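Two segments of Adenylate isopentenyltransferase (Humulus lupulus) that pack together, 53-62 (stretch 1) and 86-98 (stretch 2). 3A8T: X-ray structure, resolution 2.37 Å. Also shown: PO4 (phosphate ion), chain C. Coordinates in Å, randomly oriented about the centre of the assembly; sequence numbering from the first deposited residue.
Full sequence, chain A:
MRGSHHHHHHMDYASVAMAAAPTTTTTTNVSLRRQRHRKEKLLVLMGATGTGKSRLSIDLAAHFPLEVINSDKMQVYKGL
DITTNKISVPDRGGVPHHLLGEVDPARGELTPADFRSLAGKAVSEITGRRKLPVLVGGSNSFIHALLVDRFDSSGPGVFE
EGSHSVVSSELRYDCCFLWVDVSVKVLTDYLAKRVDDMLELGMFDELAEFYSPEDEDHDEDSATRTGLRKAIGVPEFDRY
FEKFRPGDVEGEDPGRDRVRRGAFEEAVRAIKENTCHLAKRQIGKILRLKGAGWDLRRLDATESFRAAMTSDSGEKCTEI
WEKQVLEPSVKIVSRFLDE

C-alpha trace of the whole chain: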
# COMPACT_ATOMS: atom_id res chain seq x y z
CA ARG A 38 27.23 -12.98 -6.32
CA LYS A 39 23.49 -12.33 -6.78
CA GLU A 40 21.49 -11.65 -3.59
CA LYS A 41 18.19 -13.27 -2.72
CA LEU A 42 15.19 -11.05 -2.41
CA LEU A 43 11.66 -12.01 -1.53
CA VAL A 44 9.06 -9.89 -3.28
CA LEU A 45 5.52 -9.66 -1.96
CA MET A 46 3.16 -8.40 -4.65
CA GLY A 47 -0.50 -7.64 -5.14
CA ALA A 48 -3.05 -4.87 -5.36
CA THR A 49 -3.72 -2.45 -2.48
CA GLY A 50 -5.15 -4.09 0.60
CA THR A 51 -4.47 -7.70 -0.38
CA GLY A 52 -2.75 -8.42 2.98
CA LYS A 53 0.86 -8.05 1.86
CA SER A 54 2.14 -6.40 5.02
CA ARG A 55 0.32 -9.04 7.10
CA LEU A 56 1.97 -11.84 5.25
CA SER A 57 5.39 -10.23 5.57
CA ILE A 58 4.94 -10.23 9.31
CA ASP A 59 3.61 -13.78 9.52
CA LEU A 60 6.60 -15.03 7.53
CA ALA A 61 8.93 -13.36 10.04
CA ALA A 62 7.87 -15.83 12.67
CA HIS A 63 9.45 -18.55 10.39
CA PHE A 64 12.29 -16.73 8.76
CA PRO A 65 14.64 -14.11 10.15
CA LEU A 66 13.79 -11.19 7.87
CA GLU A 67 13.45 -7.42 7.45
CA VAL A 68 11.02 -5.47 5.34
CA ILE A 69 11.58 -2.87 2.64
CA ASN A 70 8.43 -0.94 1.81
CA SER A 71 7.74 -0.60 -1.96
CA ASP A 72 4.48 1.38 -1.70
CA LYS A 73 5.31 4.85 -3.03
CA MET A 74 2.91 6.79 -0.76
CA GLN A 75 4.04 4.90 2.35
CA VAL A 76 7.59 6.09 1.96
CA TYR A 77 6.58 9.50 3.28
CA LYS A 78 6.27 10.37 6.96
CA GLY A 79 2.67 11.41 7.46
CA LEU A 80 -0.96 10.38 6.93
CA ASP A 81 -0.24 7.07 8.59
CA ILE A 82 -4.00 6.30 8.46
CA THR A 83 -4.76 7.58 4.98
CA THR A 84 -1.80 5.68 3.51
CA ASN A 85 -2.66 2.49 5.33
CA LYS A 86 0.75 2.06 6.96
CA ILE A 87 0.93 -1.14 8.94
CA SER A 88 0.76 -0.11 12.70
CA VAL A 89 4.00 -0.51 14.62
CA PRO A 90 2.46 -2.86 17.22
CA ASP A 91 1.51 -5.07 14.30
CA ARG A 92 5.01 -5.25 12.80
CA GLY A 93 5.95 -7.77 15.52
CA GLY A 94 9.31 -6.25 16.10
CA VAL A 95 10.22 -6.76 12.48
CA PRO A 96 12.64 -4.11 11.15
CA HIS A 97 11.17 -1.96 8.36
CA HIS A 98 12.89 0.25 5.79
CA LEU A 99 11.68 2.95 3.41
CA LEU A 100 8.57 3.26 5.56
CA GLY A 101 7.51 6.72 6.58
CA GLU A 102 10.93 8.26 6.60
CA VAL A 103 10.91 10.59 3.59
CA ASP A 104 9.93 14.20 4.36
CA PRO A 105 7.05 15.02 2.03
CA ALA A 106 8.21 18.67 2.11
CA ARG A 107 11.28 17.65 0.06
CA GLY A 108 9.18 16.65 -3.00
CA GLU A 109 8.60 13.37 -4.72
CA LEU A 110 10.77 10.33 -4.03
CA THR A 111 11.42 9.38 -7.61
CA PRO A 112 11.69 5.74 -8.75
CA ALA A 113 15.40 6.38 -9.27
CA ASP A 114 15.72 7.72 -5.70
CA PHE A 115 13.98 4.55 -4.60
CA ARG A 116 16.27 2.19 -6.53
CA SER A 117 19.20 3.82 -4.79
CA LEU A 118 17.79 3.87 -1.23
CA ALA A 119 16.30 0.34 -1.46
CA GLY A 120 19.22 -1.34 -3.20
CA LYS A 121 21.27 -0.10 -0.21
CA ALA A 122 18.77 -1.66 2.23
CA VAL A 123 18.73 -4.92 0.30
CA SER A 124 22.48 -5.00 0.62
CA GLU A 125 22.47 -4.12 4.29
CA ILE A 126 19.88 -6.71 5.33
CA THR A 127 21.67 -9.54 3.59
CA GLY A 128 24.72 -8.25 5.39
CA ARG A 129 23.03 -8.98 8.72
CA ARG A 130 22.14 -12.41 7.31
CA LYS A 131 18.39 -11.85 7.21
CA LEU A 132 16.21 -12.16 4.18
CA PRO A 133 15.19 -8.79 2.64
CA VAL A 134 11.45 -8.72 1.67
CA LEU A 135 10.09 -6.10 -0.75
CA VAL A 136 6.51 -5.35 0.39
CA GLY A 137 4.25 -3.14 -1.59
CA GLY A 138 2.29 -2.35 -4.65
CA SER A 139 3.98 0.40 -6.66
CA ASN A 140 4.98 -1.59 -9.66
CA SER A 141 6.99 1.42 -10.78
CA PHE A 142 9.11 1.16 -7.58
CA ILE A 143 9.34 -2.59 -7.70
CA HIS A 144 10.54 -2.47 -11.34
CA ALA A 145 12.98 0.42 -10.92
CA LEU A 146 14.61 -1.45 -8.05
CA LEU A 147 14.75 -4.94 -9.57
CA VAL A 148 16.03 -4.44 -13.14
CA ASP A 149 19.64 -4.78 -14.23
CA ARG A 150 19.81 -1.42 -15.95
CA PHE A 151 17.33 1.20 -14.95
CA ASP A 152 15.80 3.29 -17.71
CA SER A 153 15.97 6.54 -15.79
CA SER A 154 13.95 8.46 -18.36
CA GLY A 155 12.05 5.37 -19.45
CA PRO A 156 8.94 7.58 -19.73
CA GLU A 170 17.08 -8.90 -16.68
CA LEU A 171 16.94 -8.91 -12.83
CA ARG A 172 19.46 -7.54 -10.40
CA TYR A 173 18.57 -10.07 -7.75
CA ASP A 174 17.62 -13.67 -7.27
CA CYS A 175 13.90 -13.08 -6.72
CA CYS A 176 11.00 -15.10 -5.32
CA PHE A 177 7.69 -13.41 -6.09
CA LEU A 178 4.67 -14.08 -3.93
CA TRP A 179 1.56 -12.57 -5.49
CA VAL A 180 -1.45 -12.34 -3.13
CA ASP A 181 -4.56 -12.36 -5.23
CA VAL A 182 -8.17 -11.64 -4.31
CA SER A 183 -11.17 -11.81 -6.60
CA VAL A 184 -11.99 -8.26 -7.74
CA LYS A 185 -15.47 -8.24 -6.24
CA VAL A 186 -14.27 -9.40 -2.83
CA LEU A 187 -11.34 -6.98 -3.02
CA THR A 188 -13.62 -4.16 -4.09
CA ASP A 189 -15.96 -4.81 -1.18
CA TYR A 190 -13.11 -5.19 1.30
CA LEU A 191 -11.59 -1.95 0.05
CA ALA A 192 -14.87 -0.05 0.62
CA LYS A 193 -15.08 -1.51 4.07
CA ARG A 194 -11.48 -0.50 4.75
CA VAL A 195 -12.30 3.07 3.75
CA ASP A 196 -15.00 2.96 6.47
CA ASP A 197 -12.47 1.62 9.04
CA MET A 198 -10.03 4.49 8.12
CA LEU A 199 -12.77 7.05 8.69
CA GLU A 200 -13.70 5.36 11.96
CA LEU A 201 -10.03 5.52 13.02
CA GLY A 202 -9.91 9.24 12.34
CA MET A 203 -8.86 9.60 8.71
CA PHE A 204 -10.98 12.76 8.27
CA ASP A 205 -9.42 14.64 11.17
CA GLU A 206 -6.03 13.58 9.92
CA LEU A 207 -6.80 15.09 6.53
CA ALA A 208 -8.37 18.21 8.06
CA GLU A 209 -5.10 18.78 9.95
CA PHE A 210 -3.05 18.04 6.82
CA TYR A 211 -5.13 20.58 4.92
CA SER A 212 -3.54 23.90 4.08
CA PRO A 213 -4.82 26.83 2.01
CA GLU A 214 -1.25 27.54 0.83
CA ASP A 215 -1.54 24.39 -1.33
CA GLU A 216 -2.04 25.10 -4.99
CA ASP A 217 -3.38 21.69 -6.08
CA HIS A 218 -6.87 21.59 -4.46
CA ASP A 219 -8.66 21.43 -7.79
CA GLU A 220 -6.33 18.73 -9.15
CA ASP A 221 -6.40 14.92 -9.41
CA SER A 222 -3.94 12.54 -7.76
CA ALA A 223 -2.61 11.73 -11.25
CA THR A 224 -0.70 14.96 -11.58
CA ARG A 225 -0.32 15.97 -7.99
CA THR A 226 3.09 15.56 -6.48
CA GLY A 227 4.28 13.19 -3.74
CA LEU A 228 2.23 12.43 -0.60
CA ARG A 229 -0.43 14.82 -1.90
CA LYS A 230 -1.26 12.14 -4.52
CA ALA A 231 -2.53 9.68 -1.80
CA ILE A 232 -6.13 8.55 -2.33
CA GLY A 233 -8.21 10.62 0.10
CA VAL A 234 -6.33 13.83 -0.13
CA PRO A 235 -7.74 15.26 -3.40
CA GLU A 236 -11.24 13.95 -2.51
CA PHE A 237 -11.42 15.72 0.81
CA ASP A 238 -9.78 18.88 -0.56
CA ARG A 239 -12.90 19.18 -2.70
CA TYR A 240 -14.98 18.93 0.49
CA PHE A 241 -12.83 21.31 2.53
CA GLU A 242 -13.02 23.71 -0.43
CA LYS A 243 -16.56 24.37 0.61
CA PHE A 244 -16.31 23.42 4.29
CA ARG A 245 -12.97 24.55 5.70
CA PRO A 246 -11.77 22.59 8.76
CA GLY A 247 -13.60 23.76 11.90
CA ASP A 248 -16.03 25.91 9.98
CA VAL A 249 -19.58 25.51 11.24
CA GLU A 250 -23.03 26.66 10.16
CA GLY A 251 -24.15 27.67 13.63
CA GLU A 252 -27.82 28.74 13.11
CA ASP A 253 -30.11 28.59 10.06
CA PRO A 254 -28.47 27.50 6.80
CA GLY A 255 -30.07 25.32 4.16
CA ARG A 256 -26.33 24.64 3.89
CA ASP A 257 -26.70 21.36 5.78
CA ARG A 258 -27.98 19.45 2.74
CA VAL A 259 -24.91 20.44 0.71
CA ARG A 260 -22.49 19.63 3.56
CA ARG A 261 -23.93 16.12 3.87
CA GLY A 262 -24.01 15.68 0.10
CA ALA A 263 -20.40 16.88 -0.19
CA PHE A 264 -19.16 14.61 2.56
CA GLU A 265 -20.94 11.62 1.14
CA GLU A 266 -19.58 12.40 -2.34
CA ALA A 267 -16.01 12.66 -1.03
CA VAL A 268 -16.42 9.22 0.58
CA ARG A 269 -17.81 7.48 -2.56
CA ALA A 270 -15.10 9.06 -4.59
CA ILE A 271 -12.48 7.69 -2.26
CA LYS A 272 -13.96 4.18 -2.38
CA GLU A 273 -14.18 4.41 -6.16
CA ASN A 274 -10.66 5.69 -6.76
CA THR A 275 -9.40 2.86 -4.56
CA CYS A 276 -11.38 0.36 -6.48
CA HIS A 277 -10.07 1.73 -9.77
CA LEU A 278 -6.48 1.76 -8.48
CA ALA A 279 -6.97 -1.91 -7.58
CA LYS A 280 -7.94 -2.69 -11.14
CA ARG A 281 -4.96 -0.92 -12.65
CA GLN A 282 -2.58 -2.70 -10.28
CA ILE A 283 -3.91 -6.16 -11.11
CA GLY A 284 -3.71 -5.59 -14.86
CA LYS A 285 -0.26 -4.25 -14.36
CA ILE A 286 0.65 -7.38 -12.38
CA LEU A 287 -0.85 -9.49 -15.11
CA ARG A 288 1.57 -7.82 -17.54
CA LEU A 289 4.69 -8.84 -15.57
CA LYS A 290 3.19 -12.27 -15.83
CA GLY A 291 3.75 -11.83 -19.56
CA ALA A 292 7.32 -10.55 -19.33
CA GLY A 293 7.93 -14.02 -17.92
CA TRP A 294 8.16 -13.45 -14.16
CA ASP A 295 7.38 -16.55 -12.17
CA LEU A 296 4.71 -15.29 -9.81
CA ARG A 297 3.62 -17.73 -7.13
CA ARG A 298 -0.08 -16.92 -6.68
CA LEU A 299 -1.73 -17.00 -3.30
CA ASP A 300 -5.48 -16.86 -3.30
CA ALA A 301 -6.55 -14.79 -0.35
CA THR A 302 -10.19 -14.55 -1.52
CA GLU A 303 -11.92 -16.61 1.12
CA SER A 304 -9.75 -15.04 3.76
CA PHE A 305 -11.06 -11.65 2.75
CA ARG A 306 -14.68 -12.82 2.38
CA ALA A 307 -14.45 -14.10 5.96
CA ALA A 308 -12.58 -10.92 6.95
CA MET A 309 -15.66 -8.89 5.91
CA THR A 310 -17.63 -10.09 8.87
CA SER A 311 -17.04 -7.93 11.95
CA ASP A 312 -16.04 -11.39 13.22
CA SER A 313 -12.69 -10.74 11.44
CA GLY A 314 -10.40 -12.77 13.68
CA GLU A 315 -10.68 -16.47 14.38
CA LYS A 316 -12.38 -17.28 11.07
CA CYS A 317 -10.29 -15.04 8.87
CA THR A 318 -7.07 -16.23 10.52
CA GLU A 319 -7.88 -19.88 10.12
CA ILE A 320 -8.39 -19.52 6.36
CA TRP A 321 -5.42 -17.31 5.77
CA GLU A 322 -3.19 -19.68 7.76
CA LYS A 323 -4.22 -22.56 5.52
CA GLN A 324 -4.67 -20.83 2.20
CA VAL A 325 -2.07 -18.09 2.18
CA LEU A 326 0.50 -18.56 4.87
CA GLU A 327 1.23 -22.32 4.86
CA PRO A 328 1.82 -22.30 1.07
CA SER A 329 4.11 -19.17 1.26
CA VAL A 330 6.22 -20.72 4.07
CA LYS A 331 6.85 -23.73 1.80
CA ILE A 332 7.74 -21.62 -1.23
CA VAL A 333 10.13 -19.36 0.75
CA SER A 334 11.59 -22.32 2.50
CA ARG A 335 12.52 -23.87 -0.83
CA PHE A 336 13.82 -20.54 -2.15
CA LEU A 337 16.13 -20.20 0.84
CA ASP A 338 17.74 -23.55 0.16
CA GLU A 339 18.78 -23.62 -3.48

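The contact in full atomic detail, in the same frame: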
# COMPACT_ATOMS: atom_id res chain seq x y z
N LYS A 53 -0.56 -7.89 2.02
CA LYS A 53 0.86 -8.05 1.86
C LYS A 53 1.68 -7.77 3.11
O LYS A 53 2.59 -8.52 3.45
CB LYS A 53 1.35 -7.20 0.72
CG LYS A 53 1.19 -7.90 -0.62
CD LYS A 53 0.79 -6.92 -1.71
CE LYS A 53 1.19 -5.44 -1.44
NZ LYS A 53 -0.06 -4.64 -1.67
N SER A 54 1.38 -6.68 3.80
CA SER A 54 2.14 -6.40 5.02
C SER A 54 1.98 -7.53 6.04
O SER A 54 2.94 -7.99 6.64
CB SER A 54 1.65 -5.11 5.61
OG SER A 54 1.82 -4.10 4.63
N ARG A 55 0.73 -7.96 6.20
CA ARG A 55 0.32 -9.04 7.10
C ARG A 55 1.19 -10.26 6.87
O ARG A 55 1.79 -10.85 7.79
CB ARG A 55 -1.10 -9.46 6.72
CG ARG A 55 -2.07 -9.57 7.81
CD ARG A 55 -1.79 -10.69 8.78
NE ARG A 55 -2.77 -10.52 9.85
CZ ARG A 55 -2.97 -11.32 10.88
NH1 ARG A 55 -2.25 -12.41 11.04
NH2 ARG A 55 -3.88 -10.98 11.77
N LEU A 56 1.24 -10.65 5.61
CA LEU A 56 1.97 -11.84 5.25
C LEU A 56 3.44 -11.68 5.56
O LEU A 56 4.07 -12.63 6.05
CB LEU A 56 1.72 -12.16 3.78
CG LEU A 56 2.50 -13.33 3.23
CD1 LEU A 56 2.26 -14.56 3.97
CD2 LEU A 56 2.13 -13.52 1.84
N SER A 57 3.97 -10.48 5.33
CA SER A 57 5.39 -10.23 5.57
C SER A 57 5.71 -10.43 7.03
O SER A 57 6.80 -10.93 7.38
CB SER A 57 5.81 -8.83 5.14
OG SER A 57 5.24 -7.81 5.91
N ILE A 58 4.75 -10.06 7.88
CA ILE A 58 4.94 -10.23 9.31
C ILE A 58 4.75 -11.68 9.72
O ILE A 58 5.51 -12.19 10.49
CB ILE A 58 4.01 -9.31 10.13
CG1 ILE A 58 4.14 -7.86 9.66
CG2 ILE A 58 4.40 -9.42 11.64
CD1 ILE A 58 5.56 -7.35 9.57
N ASP A 59 3.77 -12.37 9.19
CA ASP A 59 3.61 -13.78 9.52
C ASP A 59 4.84 -14.59 9.13
O ASP A 59 5.28 -15.45 9.86
CB ASP A 59 2.38 -14.38 8.82
CG ASP A 59 1.03 -13.91 9.44
OD1 ASP A 59 0.99 -13.62 10.66
OD2 ASP A 59 0.01 -13.87 8.72
N LEU A 60 5.42 -14.30 7.99
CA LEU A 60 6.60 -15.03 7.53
C LEU A 60 7.80 -14.80 8.43
O LEU A 60 8.71 -15.59 8.44
CB LEU A 60 6.97 -14.58 6.10
CG LEU A 60 6.06 -15.06 4.94
CD1 LEU A 60 6.39 -14.32 3.71
CD2 LEU A 60 6.22 -16.58 4.67
N ALA A 61 7.81 -13.71 9.19
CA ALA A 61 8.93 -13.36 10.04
C ALA A 61 8.98 -14.31 11.20
O ALA A 61 10.03 -14.51 11.78
CB ALA A 61 8.83 -11.88 10.54
N ALA A 62 7.84 -14.88 11.57
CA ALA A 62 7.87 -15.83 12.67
C ALA A 62 8.61 -17.15 12.24
O ALA A 62 8.99 -17.93 13.11
CB ALA A 62 6.43 -16.15 13.15
N LYS A 86 -0.51 2.63 6.50
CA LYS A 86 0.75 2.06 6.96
C LYS A 86 0.46 1.00 8.02
O LYS A 86 -0.37 1.20 8.91
CB LYS A 86 1.66 3.10 7.58
CG LYS A 86 2.32 4.03 6.70
CD LYS A 86 3.13 4.94 7.55
CE LYS A 86 3.92 5.93 6.71
NZ LYS A 86 3.14 7.03 6.14
N ILE A 87 1.12 -0.13 7.93
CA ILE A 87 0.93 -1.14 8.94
C ILE A 87 1.30 -0.52 10.33
O ILE A 87 2.38 0.06 10.46
CB ILE A 87 1.80 -2.40 8.61
CG1 ILE A 87 1.59 -3.49 9.69
CG2 ILE A 87 3.28 -2.02 8.54
CD1 ILE A 87 1.93 -4.95 9.22
N SER A 88 0.44 -0.65 11.35
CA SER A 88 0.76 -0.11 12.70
C SER A 88 2.01 -0.74 13.25
O SER A 88 2.30 -1.92 12.94
CB SER A 88 -0.36 -0.36 13.70
OG SER A 88 -0.43 -1.71 14.13
N VAL A 89 2.75 0.00 14.08
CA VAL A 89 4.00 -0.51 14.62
C VAL A 89 3.74 -1.72 15.52
O VAL A 89 4.45 -2.71 15.44
CB VAL A 89 4.80 0.62 15.35
CG1 VAL A 89 6.21 0.19 15.65
CG2 VAL A 89 4.87 1.84 14.45
N PRO A 90 2.71 -1.68 16.38
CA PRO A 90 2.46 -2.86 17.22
C PRO A 90 2.31 -4.11 16.37
O PRO A 90 2.76 -5.18 16.73
CB PRO A 90 1.16 -2.49 17.93
CG PRO A 90 1.31 -1.01 18.12
CD PRO A 90 1.89 -0.53 16.81
N ASP A 91 1.70 -3.95 15.21
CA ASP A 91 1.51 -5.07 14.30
C ASP A 91 2.70 -5.49 13.45
O ASP A 91 2.56 -6.39 12.67
CB ASP A 91 0.32 -4.82 13.37
CG ASP A 91 -1.00 -4.79 14.12
OD1 ASP A 91 -1.10 -5.36 15.26
OD2 ASP A 91 -1.95 -4.20 13.58
N ARG A 92 3.84 -4.82 13.55
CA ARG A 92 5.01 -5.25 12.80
C ARG A 92 5.78 -6.35 13.53
O ARG A 92 6.75 -6.89 13.01
CB ARG A 92 5.93 -4.07 12.50
CG ARG A 92 5.21 -2.96 11.81
CD ARG A 92 6.15 -1.81 11.39
NE ARG A 92 5.30 -0.72 10.94
CZ ARG A 92 5.63 0.56 10.81
NH1 ARG A 92 6.86 1.00 11.08
NH2 ARG A 92 4.67 1.41 10.48
N GLY A 93 5.35 -6.68 14.76
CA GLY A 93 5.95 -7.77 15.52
C GLY A 93 7.43 -7.65 15.81
O GLY A 93 8.11 -8.62 16.02
N GLY A 94 7.92 -6.43 15.81
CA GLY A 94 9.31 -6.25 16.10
C GLY A 94 10.09 -6.43 14.85
O GLY A 94 11.31 -6.43 14.88
N VAL A 95 9.42 -6.61 13.72
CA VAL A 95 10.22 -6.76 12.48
C VAL A 95 10.81 -5.43 12.04
O VAL A 95 10.15 -4.40 12.11
CB VAL A 95 9.36 -7.32 11.34
CG1 VAL A 95 10.13 -7.37 10.06
CG2 VAL A 95 8.87 -8.68 11.75
N PRO A 96 12.07 -5.41 11.59
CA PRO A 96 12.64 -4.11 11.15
C PRO A 96 12.12 -3.66 9.78
O PRO A 96 12.09 -4.43 8.85
CB PRO A 96 14.15 -4.38 11.14
CG PRO A 96 14.29 -5.62 12.12
CD PRO A 96 13.13 -6.44 11.68
N HIS A 97 11.67 -2.43 9.65
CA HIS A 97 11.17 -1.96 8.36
C HIS A 97 12.02 -0.84 7.82
O HIS A 97 12.55 -0.06 8.60
CB HIS A 97 9.70 -1.45 8.43
CG HIS A 97 8.71 -2.53 8.69
ND1 HIS A 97 7.63 -2.76 7.86
CD2 HIS A 97 8.67 -3.50 9.63
CE1 HIS A 97 6.98 -3.83 8.29
NE2 HIS A 97 7.59 -4.29 9.36
N HIS A 98 12.13 -0.78 6.49
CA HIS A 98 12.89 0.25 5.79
C HIS A 98 12.05 0.94 4.71
O HIS A 98 11.14 0.36 4.16
CB HIS A 98 14.11 -0.40 5.16
CG HIS A 98 14.87 -1.28 6.10
ND1 HIS A 98 15.91 -0.82 6.88
CD2 HIS A 98 14.71 -2.59 6.41
CE1 HIS A 98 16.36 -1.81 7.63
NE2 HIS A 98 15.65 -2.90 7.36
P PO4 C . -1.48 -4.39 1.84
O1 PO4 C . -0.20 -4.21 2.58
O2 PO4 C . -1.85 -3.09 1.18
O3 PO4 C . -1.33 -5.45 0.81
O4 PO4 C . -2.55 -4.79 2.78

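The helix of stretch 1 lays one face against an irregular chain that turns at Arg92 to Val95, and no hydrogen bond crosses between them; the contact is made by apolar packing. Ser54, Ile58 and Ala61, spaced roughly one helical turn apart, direct their CA-to-CB bonds toward stretch 2.

Ile58 is the centre. With chi1 and chi2 both m, its CG1 lies 3.7 Å from Ile87 CD1, while its own CD1 reaches 4.2 Å from Val95 CG2 and meets the edge of the His97 ring. Its CG2 rests 3.7 Å from the carbonyl O of Asp91. Ile87 is extended, t at both chi angles, which carries its CD1 to 3.6 Å from Ser54 CB. Val95, also t, sets CG2 3.4 Å from Ala61 CB, a tight contact for two methyls; alanine, with no atom beyond CB, lets the helix backbone come close to Val95.

The CA-to-CB bond of Arg92 points away from the helix; its chain, nearly extended beyond chi1, donates from NH2 to Ile87 O at 2.7 Å. The type I' turn is closed by Val95 N to Arg92 O, 2.8 Å; positive phi favours Gly93, and at Gly94 a CB would also jam against the preceding carbonyl O.

Near the beginning of stretch 1, Ser54, with chi1 m, donates from OG to phosphate O1 at 2.9 Å, so its CB serves the apolar contact while its hydroxyl binds the ion.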